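GlcNAc Inducible Gene 2, GIG2 (Candida albicans, PDB 6AKZ) binds iron and is probably a cupin-fold oxygenase of the DUF1479 family, encoded by a gene that N-acetylglucosamine induces in this yeast. Local coordinates at residues M286-F291 against K326-L331; K293-E296 against D302-I305; I101-L106 against N364-V369. All coordinates share one frame; numbering follows the deposited sequence.

Interaction 1 (M286-F291 against K326-L331)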
loop_
_atom_site.group_PDB
_atom_site.type_symbol
_atom_site.label_atom_id
_atom_site.label_comp_id
_atom_site.label_asym_id
_atom_site.label_seq_id
_atom_site.Cartn_x
_atom_site.Cartn_y
_atom_site.Cartn_z
ATOM N N MET A 286 -5.588 14.337 5.736
ATOM C CA MET A 286 -5.729 14.249 7.201
ATOM C C MET A 286 -6.443 15.425 7.801
ATOM O O MET A 286 -7.114 15.264 8.791
ATOM C CB MET A 286 -4.408 14.017 7.916
ATOM C CG MET A 286 -3.770 12.670 7.538
ATOM S SD MET A 286 -4.826 11.175 7.547
ATOM C CE MET A 286 -5.377 11.136 9.252
ATOM N N LEU A 287 -6.193 16.607 7.273
ATOM C CA LEU A 287 -6.883 17.799 7.741
ATOM C C LEU A 287 -8.239 18.071 7.139
ATOM O O LEU A 287 -8.995 18.901 7.682
ATOM C CB LEU A 287 -6.000 19.037 7.547
ATOM C CG LEU A 287 -4.686 19.077 8.321
ATOM C CD1 LEU A 287 -3.865 20.294 8.012
ATOM C CD2 LEU A 287 -4.901 19.026 9.799
ATOM N N ARG A 288 -8.583 17.420 6.048
ATOM C CA ARG A 288 -9.878 17.667 5.404
ATOM C C ARG A 288 -11.162 17.558 6.306
ATOM O O ARG A 288 -12.066 18.385 6.125
ATOM C CB ARG A 288 -10.032 16.882 4.131
ATOM C CG ARG A 288 -11.203 17.306 3.258
ATOM C CD ARG A 288 -11.128 18.709 2.739
ATOM N NE ARG A 288 -12.215 18.927 1.743
ATOM C CZ ARG A 288 -12.570 20.104 1.248
ATOM N NH1 ARG A 288 -11.980 21.201 1.666
ATOM N NH2 ARG A 288 -13.523 20.147 0.297
ATOM N N PRO A 289 -11.230 16.593 7.248
ATOM C CA PRO A 289 -12.383 16.557 8.165
ATOM C C PRO A 289 -12.532 17.789 8.997
ATOM O O PRO A 289 -13.657 18.072 9.399
ATOM C CB PRO A 289 -12.156 15.292 9.012
ATOM C CG PRO A 289 -11.235 14.444 8.160
ATOM C CD PRO A 289 -10.328 15.443 7.496
ATOM N N PHE A 290 -11.451 18.538 9.219
ATOM C CA PHE A 290 -11.467 19.762 9.958
ATOM C C PHE A 290 -11.702 21.008 9.075
ATOM O O PHE A 290 -12.009 22.113 9.616
ATOM C CB PHE A 290 -10.157 19.966 10.697
ATOM C CG PHE A 290 -9.812 18.819 11.624
ATOM C CD1 PHE A 290 -9.115 17.686 11.165
ATOM C CD2 PHE A 290 -10.217 18.835 12.917
ATOM C CE1 PHE A 290 -8.854 16.637 11.999
ATOM C CE2 PHE A 290 -9.938 17.775 13.766
ATOM C CZ PHE A 290 -9.229 16.683 13.310
ATOM N N PHE A 291 -11.464 20.873 7.761
ATOM C CA PHE A 291 -11.583 22.007 6.837
ATOM C C PHE A 291 -12.333 21.616 5.603
ATOM O O PHE A 291 -11.838 21.808 4.488
ATOM C CB PHE A 291 -10.191 22.525 6.487
ATOM C CG PHE A 291 -9.403 23.021 7.664
ATOM C CD1 PHE A 291 -9.663 24.277 8.227
ATOM C CD2 PHE A 291 -8.417 22.263 8.227
ATOM C CE1 PHE A 291 -8.924 24.759 9.295
ATOM C CE2 PHE A 291 -7.659 22.737 9.294
ATOM C CZ PHE A 291 -7.927 23.990 9.851
ATOM N N LYS A 326 -15.227 12.620 -4.094
ATOM C CA LYS A 326 -16.342 13.537 -3.834
ATOM C C LYS A 326 -15.965 14.814 -3.048
ATOM O O LYS A 326 -16.298 15.933 -3.457
ATOM C CB LYS A 326 -17.427 12.736 -3.114
ATOM C CG LYS A 326 -18.844 13.162 -3.388
ATOM C CD LYS A 326 -19.837 12.019 -3.163
ATOM C CE LYS A 326 -21.228 12.586 -2.891
ATOM N NZ LYS A 326 -22.340 11.658 -3.259
ATOM N N PHE A 327 -15.314 14.660 -1.912
ATOM C CA PHE A 327 -15.093 15.808 -1.000
ATOM C C PHE A 327 -13.639 16.238 -0.881
ATOM O O PHE A 327 -13.262 16.932 0.029
ATOM C CB PHE A 327 -15.671 15.493 0.349
ATOM C CG PHE A 327 -17.121 15.037 0.286
ATOM C CD1 PHE A 327 -18.138 15.957 0.041
ATOM C CD2 PHE A 327 -17.465 13.707 0.479
ATOM C CE1 PHE A 327 -19.472 15.524 -0.040
ATOM C CE2 PHE A 327 -18.791 13.275 0.414
ATOM C CZ PHE A 327 -19.789 14.203 0.150
ATOM N N TYR A 328 -12.816 15.861 -1.849
ATOM C CA TYR A 328 -11.375 16.191 -1.821
ATOM C C TYR A 328 -10.987 16.906 -3.144
ATOM O O TYR A 328 -10.050 16.502 -3.891
ATOM C CB TYR A 328 -10.561 14.914 -1.587
ATOM C CG TYR A 328 -10.821 14.289 -0.244
ATOM C CD1 TYR A 328 -11.948 13.473 0.003
ATOM C CD2 TYR A 328 -9.961 14.513 0.791
ATOM C CE1 TYR A 328 -12.161 12.894 1.265
ATOM C CE2 TYR A 328 -10.200 14.039 2.064
ATOM C CZ TYR A 328 -11.258 13.168 2.307
ATOM O OH TYR A 328 -11.405 12.693 3.615
ATOM N N PRO A 329 -11.703 18.000 -3.463
ATOM C CA PRO A 329 -11.534 18.540 -4.849
ATOM C C PRO A 329 -10.175 19.137 -5.217
ATOM O O PRO A 329 -9.830 19.126 -6.400
ATOM C CB PRO A 329 -12.599 19.644 -4.936
ATOM C CG PRO A 329 -12.706 20.111 -3.501
ATOM C CD PRO A 329 -12.588 18.856 -2.667
ATOM N N HIS A 330 -9.394 19.598 -4.251
ATOM C CA HIS A 330 -8.107 20.150 -4.511
ATOM C C HIS A 330 -7.122 19.076 -4.958
ATOM O O HIS A 330 -6.096 19.412 -5.479
ATOM C CB HIS A 330 -7.509 20.830 -3.277
ATOM C CG HIS A 330 -8.312 21.993 -2.770
ATOM N ND1 HIS A 330 -9.424 21.837 -1.972
ATOM C CD2 HIS A 330 -8.132 23.328 -2.907
ATOM C CE1 HIS A 330 -9.914 23.019 -1.657
ATOM N NE2 HIS A 330 -9.159 23.942 -2.214
ATOM N N LEU A 331 -7.426 17.814 -4.705
ATOM C CA LEU A 331 -6.557 16.737 -5.171
ATOM C C LEU A 331 -6.642 16.490 -6.669
ATOM O O LEU A 331 -5.693 15.990 -7.256
ATOM C CB LEU A 331 -6.840 15.427 -4.398
ATOM C CG LEU A 331 -6.654 15.456 -2.888
ATOM C CD1 LEU A 331 -7.013 14.069 -2.372
ATOM C CD2 LEU A 331 -5.264 15.912 -2.411
#
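Arg288, in the segment 286-291 that carries the chain on from helix 278-287, reaches across to the backbone of Phe327, and its CB and CG pass obliquely by the CE2 side of Tyr328, tying that part of the cupin-clan protein to the loop between strands 322-323 and 336-337. The polar part of the contact is a side-chain to main-chain hydrogen bond, with a weak second one. NE donates to Phe327 O at 2.8 Å, with the oxygen close to the guanidinium plane and the donor nearly in line with the C=O bond (168°). NH2 of Arg288 adds the weak bond to the same oxygen, so one carbonyl takes two N-H groups from one edge. NH1 makes a weak bond to Phe291 O in its own segment, while NH2 also forms a salt bridge with Asp294. Arginine suits this place because its flat end can donate in several directions at once. Held at several points, the guanidinium is probably restrained in its rotation. The hydroxyl of Tyr328 makes its own hydrogen bond, to Pro313 O.

Apolar contacts involve the aliphatic part of the same arginine. With CG anti to the backbone N (chi1 -167°) and a bend at chi2, the methylenes pass the phenol: CB of Arg288 lies 3.5 Å from Tyr328 CE2, and the two side chains run past each other in opposite directions. The guanidinium and phenol planes are 51° apart, so the pair is no stack. Tyrosine offers a broad hydrocarbon surface here and still has a polar end. Its side chain is also about 9 Å from that of the iron ligand His192. Beside the guanidinium the rigid ring of Pro329 crosses at about a right angle, its CD 3.4 Å from Arg288 NH2.

Interaction 2 (K293-E296 against D302-I305)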
loop_
_atom_site.group_PDB
_atom_site.type_symbol
_atom_site.label_atom_id
_atom_site.label_comp_id
_atom_site.label_asym_id
_atom_site.label_seq_id
_atom_site.Cartn_x
_atom_site.Cartn_y
_atom_site.Cartn_z
ATOM N N LYS A 293 -15.409 22.518 4.751
ATOM C CA LYS A 293 -16.273 23.586 4.175
ATOM C C LYS A 293 -15.479 24.612 3.408
ATOM O O LYS A 293 -14.731 25.379 3.984
ATOM C CB LYS A 293 -17.062 24.242 5.283
ATOM C CG LYS A 293 -18.161 25.161 4.788
ATOM C CD LYS A 293 -19.547 24.605 5.068
ATOM C CE LYS A 293 -20.620 25.280 4.213
ATOM N NZ LYS A 293 -20.742 26.763 4.386
ATOM N N ASP A 294 -15.578 24.604 2.082
ATOM C CA ASP A 294 -14.837 25.578 1.277
ATOM C C ASP A 294 -15.624 26.882 1.285
ATOM O O ASP A 294 -16.837 26.839 1.166
ATOM C CB ASP A 294 -14.677 25.063 -0.148
ATOM C CG ASP A 294 -13.943 23.733 -0.169
ATOM O OD1 ASP A 294 -12.836 23.714 0.428
ATOM O OD2 ASP A 294 -14.546 22.743 -0.586
ATOM N N PRO A 295 -14.957 28.008 1.471
ATOM C CA PRO A 295 -15.725 29.254 1.572
ATOM C C PRO A 295 -16.230 29.768 0.248
ATOM O O PRO A 295 -15.525 29.734 -0.778
ATOM C CB PRO A 295 -14.707 30.251 2.107
ATOM C CG PRO A 295 -13.376 29.705 1.790
ATOM C CD PRO A 295 -13.534 28.225 1.794
ATOM N N GLU A 296 -17.406 30.388 0.299
ATOM C CA GLU A 296 -17.995 31.060 -0.880
ATOM C C GLU A 296 -17.110 32.131 -1.497
ATOM O O GLU A 296 -17.103 32.287 -2.701
ATOM C CB GLU A 296 -19.353 31.652 -0.529
ATOM C CG GLU A 296 -20.331 30.610 -0.010
ATOM C CD GLU A 296 -21.724 30.758 -0.585
ATOM O OE1 GLU A 296 -22.198 31.910 -0.707
ATOM O OE2 GLU A 296 -22.339 29.721 -0.918
ATOM N N ASP A 302 -10.265 32.692 4.371
ATOM C CA ASP A 302 -11.561 32.534 5.025
ATOM C C ASP A 302 -11.918 31.127 5.521
ATOM O O ASP A 302 -12.999 30.949 6.074
ATOM C CB ASP A 302 -12.695 32.964 4.060
ATOM C CG ASP A 302 -12.706 34.478 3.759
ATOM O OD1 ASP A 302 -12.165 35.283 4.535
ATOM O OD2 ASP A 302 -13.246 34.854 2.706
ATOM N N TYR A 303 -11.083 30.100 5.298
ATOM C CA TYR A 303 -11.289 28.798 5.994
ATOM C C TYR A 303 -11.251 28.957 7.512
ATOM O O TYR A 303 -10.429 29.687 8.022
ATOM C CB TYR A 303 -10.182 27.759 5.610
ATOM C CG TYR A 303 -10.436 27.117 4.288
ATOM C CD1 TYR A 303 -11.220 25.994 4.192
ATOM C CD2 TYR A 303 -9.910 27.667 3.135
ATOM C CE1 TYR A 303 -11.469 25.415 2.961
ATOM C CE2 TYR A 303 -10.134 27.107 1.896
ATOM C CZ TYR A 303 -10.871 25.987 1.803
ATOM O OH TYR A 303 -11.102 25.473 0.536
ATOM N N GLU A 304 -12.087 28.201 8.201
ATOM C CA GLU A 304 -12.060 28.115 9.659
ATOM C C GLU A 304 -12.275 26.688 10.078
ATOM O O GLU A 304 -13.086 25.986 9.527
ATOM C CB GLU A 304 -13.184 28.974 10.276
ATOM C CG GLU A 304 -12.922 30.459 10.074
ATOM C CD GLU A 304 -14.023 31.329 10.645
ATOM O OE1 GLU A 304 -15.075 31.409 9.988
ATOM O OE2 GLU A 304 -13.831 31.908 11.742
ATOM N N ILE A 305 -11.602 26.301 11.138
ATOM C CA ILE A 305 -11.589 24.928 11.597
ATOM C C ILE A 305 -12.930 24.488 12.087
ATOM O O ILE A 305 -13.682 25.304 12.633
ATOM C CB ILE A 305 -10.491 24.731 12.669
ATOM C CG1 ILE A 305 -10.195 23.246 12.842
ATOM C CG2 ILE A 305 -10.909 25.362 13.995
ATOM C CD1 ILE A 305 -8.848 22.989 13.469
#
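The Tyr303 ring receives Pro295 over one face and the carboxylate of Asp294 at its hydroxyl-bearing edge. Pro295 CD sits 3.5 Å from the ring centroid and 15° off the normal, a CH-pi contact. Proline suits the place: its CD, bonded to the backbone nitrogen, carries somewhat polarised hydrogens, and the proline side chain crosses that of the tyrosine at about a right angle. At the edge, Tyr303 OH donates to Asp294 OD1, which lies in the ring plane; the bond is very short, 2.5 Å. The carboxylate is turned 83° from the ring. Its other oxygen, OD2, is the one engaged by Arg288, which would probably help to keep the group charged. Asp302 adds a lesser contact, its CB lying 3.9 Å from Pro295 CB, while its OD2 bonds to Ser297 OG, just after the first segment.

The whole forms a short loop closed on itself, at the surface and away from the iron site, between helix 278-287 and strand 322-323. Tyr303 joins it to helix 32-56, meeting Trp39 edge-to-face and touching Leu43.

Interaction 3 (I101-L106 against N364-V369)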
loop_
_atom_site.group_PDB
_atom_site.type_symbol
_atom_site.label_atom_id
_atom_site.label_comp_id
_atom_site.label_asym_id
_atom_site.label_seq_id
_atom_site.Cartn_x
_atom_site.Cartn_y
_atom_site.Cartn_z
ATOM N N ILE A 101 6.415 -16.082 -20.913
ATOM C CA ILE A 101 6.218 -17.428 -20.437
ATOM C C ILE A 101 5.302 -17.392 -19.204
ATOM O O ILE A 101 4.361 -18.160 -19.091
ATOM C CB ILE A 101 7.619 -18.038 -20.137
ATOM C CG1 ILE A 101 8.361 -18.338 -21.435
ATOM C CG2 ILE A 101 7.484 -19.289 -19.290
ATOM C CD1 ILE A 101 9.875 -18.438 -21.259
ATOM N N TRP A 102 5.607 -16.529 -18.233
ATOM C CA TRP A 102 4.748 -16.413 -17.058
ATOM C C TRP A 102 3.293 -16.043 -17.369
ATOM O O TRP A 102 2.357 -16.646 -16.825
ATOM C CB TRP A 102 5.344 -15.391 -16.054
ATOM C CG TRP A 102 6.537 -15.844 -15.269
ATOM C CD1 TRP A 102 6.901 -17.140 -14.984
ATOM C CD2 TRP A 102 7.479 -15.008 -14.596
ATOM N NE1 TRP A 102 8.033 -17.153 -14.245
ATOM C CE2 TRP A 102 8.419 -15.872 -13.966
ATOM C CE3 TRP A 102 7.660 -13.618 -14.472
ATOM C CZ2 TRP A 102 9.506 -15.374 -13.215
ATOM C CZ3 TRP A 102 8.710 -13.138 -13.689
ATOM C CH2 TRP A 102 9.663 -14.001 -13.124
ATOM N N PHE A 103 3.102 -15.088 -18.278
ATOM C CA PHE A 103 1.746 -14.646 -18.664
ATOM C C PHE A 103 1.016 -15.842 -19.287
ATOM O O PHE A 103 -0.101 -16.128 -18.924
ATOM C CB PHE A 103 1.772 -13.483 -19.672
ATOM C CG PHE A 103 0.425 -13.056 -20.091
ATOM C CD1 PHE A 103 -0.416 -12.425 -19.205
ATOM C CD2 PHE A 103 -0.082 -13.442 -21.338
ATOM C CE1 PHE A 103 -1.733 -12.090 -19.550
ATOM C CE2 PHE A 103 -1.374 -13.130 -21.698
ATOM C CZ PHE A 103 -2.197 -12.439 -20.804
ATOM N N ASN A 104 1.691 -16.526 -20.216
ATOM C CA ASN A 104 1.011 -17.657 -20.854
ATOM C C ASN A 104 0.681 -18.801 -19.905
ATOM O O ASN A 104 -0.413 -19.310 -19.965
ATOM C CB ASN A 104 1.828 -18.159 -22.022
ATOM C CG ASN A 104 1.875 -17.190 -23.138
ATOM O OD1 ASN A 104 0.898 -16.504 -23.465
ATOM N ND2 ASN A 104 2.998 -17.147 -23.780
ATOM N N GLU A 105 1.584 -19.112 -18.953
ATOM C CA GLU A 105 1.291 -20.074 -17.897
ATOM C C GLU A 105 0.161 -19.648 -16.988
ATOM O O GLU A 105 -0.635 -20.504 -16.632
ATOM C CB GLU A 105 2.508 -20.364 -17.020
ATOM C CG GLU A 105 3.629 -21.025 -17.804
ATOM C CD GLU A 105 4.943 -21.248 -17.002
ATOM O OE1 GLU A 105 5.415 -20.386 -16.188
ATOM O OE2 GLU A 105 5.591 -22.270 -17.301
ATOM N N LEU A 106 0.077 -18.361 -16.643
ATOM C CA LEU A 106 -1.101 -17.893 -15.854
ATOM C C LEU A 106 -2.433 -18.084 -16.571
ATOM O O LEU A 106 -3.466 -18.401 -15.966
ATOM C CB LEU A 106 -0.975 -16.436 -15.423
ATOM C CG LEU A 106 0.151 -16.177 -14.407
ATOM C CD1 LEU A 106 0.629 -14.721 -14.392
ATOM C CD2 LEU A 106 -0.319 -16.577 -13.040
ATOM N N ASN A 364 -4.349 -1.371 -27.344
ATOM C CA ASN A 364 -4.279 -2.410 -28.394
ATOM C C ASN A 364 -4.193 -3.864 -27.899
ATOM O O ASN A 364 -4.144 -4.756 -28.712
ATOM C CB ASN A 364 -3.142 -2.176 -29.403
ATOM C CG ASN A 364 -1.812 -1.835 -28.756
ATOM O OD1 ASN A 364 -1.680 -1.781 -27.520
ATOM N ND2 ASN A 364 -0.806 -1.596 -29.601
ATOM N N GLY A 365 -4.156 -4.099 -26.588
ATOM C CA GLY A 365 -4.080 -5.460 -26.077
ATOM C C GLY A 365 -4.344 -5.440 -24.607
ATOM O O GLY A 365 -4.595 -4.405 -23.998
ATOM N N HIS A 366 -4.270 -6.615 -24.008
ATOM C CA HIS A 366 -4.521 -6.785 -22.588
ATOM C C HIS A 366 -3.516 -5.935 -21.763
ATOM O O HIS A 366 -2.384 -5.688 -22.181
ATOM C CB HIS A 366 -4.466 -8.313 -22.187
ATOM C CG HIS A 366 -3.117 -8.909 -22.377
ATOM N ND1 HIS A 366 -2.175 -8.949 -21.357
ATOM C CD2 HIS A 366 -2.508 -9.469 -23.461
ATOM C CE1 HIS A 366 -1.074 -9.522 -21.801
ATOM N NE2 HIS A 366 -1.229 -9.781 -23.084
ATOM N N SER A 367 -4.051 -5.401 -20.666
ATOM C CA SER A 367 -3.305 -4.700 -19.648
ATOM C C SER A 367 -3.341 -5.668 -18.402
ATOM O O SER A 367 -4.351 -5.825 -17.719
ATOM C CB SER A 367 -3.948 -3.395 -19.325
ATOM O OG SER A 367 -3.334 -2.863 -18.220
ATOM N N SER A 368 -2.204 -6.302 -18.163
ATOM C CA SER A 368 -2.094 -7.379 -17.179
ATOM C C SER A 368 -0.903 -7.141 -16.259
ATOM O O SER A 368 0.179 -6.720 -16.696
ATOM C CB SER A 368 -1.900 -8.656 -17.875
ATOM O OG SER A 368 -2.961 -8.880 -18.825
ATOM N N VAL A 369 -1.188 -7.382 -14.980
ATOM C CA VAL A 369 -0.208 -7.225 -13.948
ATOM C C VAL A 369 -0.316 -8.320 -12.911
ATOM O O VAL A 369 -1.359 -8.959 -12.713
ATOM C CB VAL A 369 -0.227 -5.840 -13.280
ATOM C CG1 VAL A 369 -0.109 -4.731 -14.294
ATOM C CG2 VAL A 369 -1.440 -5.641 -12.375
#
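Phe103 of helix 96-112 lays its ring on the imidazole of His366, just before strand 367-371, in an offset stack. Phe103 has the largest share of the buried surface. Its CG stands anti to the backbone N (chi1 179°), which sends the ring out from the helix toward the strand. The centroids are 4.1 Å apart and the planes only 7° from parallel, while the two side chains arrive from opposite directions. The overlap is at the rims: Phe103 CZ lies 3.3 Å from His366 CE1, the outer end of the benzene ring over the CE1 corner of the imidazole. Phenylalanine suits the helix position because it supplies a broad flat face with no polar group to satisfy.

His366 is the second contributor. Its CG is placed between the backbone N and the carbonyl carbon (chi1 64°), and from there the ring is set with one face against Phe103. ND1 of His366 is joined to Ser368 OG by a 2.7 Å hydrogen bond in which either atom could be the donor. Histidine thus combines a flat surface for stacking with a polar edge for its neighbour two residues along.

Ser368, the third, is small enough to fit at the edge of the imidazole, with OG obliquely placed against the Phe103 ring, 3.5 Å from CE1 of Phe103. Its backbone N bonds to Ser263 OG. Phe103 and Ser368 both touch Ile180 of the adjacent strand 178-181, so helix and strand also share an apolar neighbour.

No hydrogen bond crosses between the segments. Helix and strand meet here through dispersion and ring stacking, while the bond between Ser368 OG and His366 ND1 probably limits the imidazole's rotation and so helps keep its face parallel to Phe103.

Overall arrangement
Along the chain the three contacts are nested: interaction 2 falls inside the loop closed by interaction 1, and that loop inside the much longer one closed by interaction 3. Interactions 1 and 2 adjoin, their centres 11 Å apart, and meet through a shared arginine-aspartate salt bridge and the packing of His330 on Tyr303; both also touch helix 32-56. Interaction 3 stands apart, its centre 38 Å from that of interaction 1 and 48 Å from that of interaction 2, where helix 96-112 meets the seven-stranded mixed sheet. The first two therefore both lie in the region that follows helix 278-287, whereas the third links a helix to the main sheet.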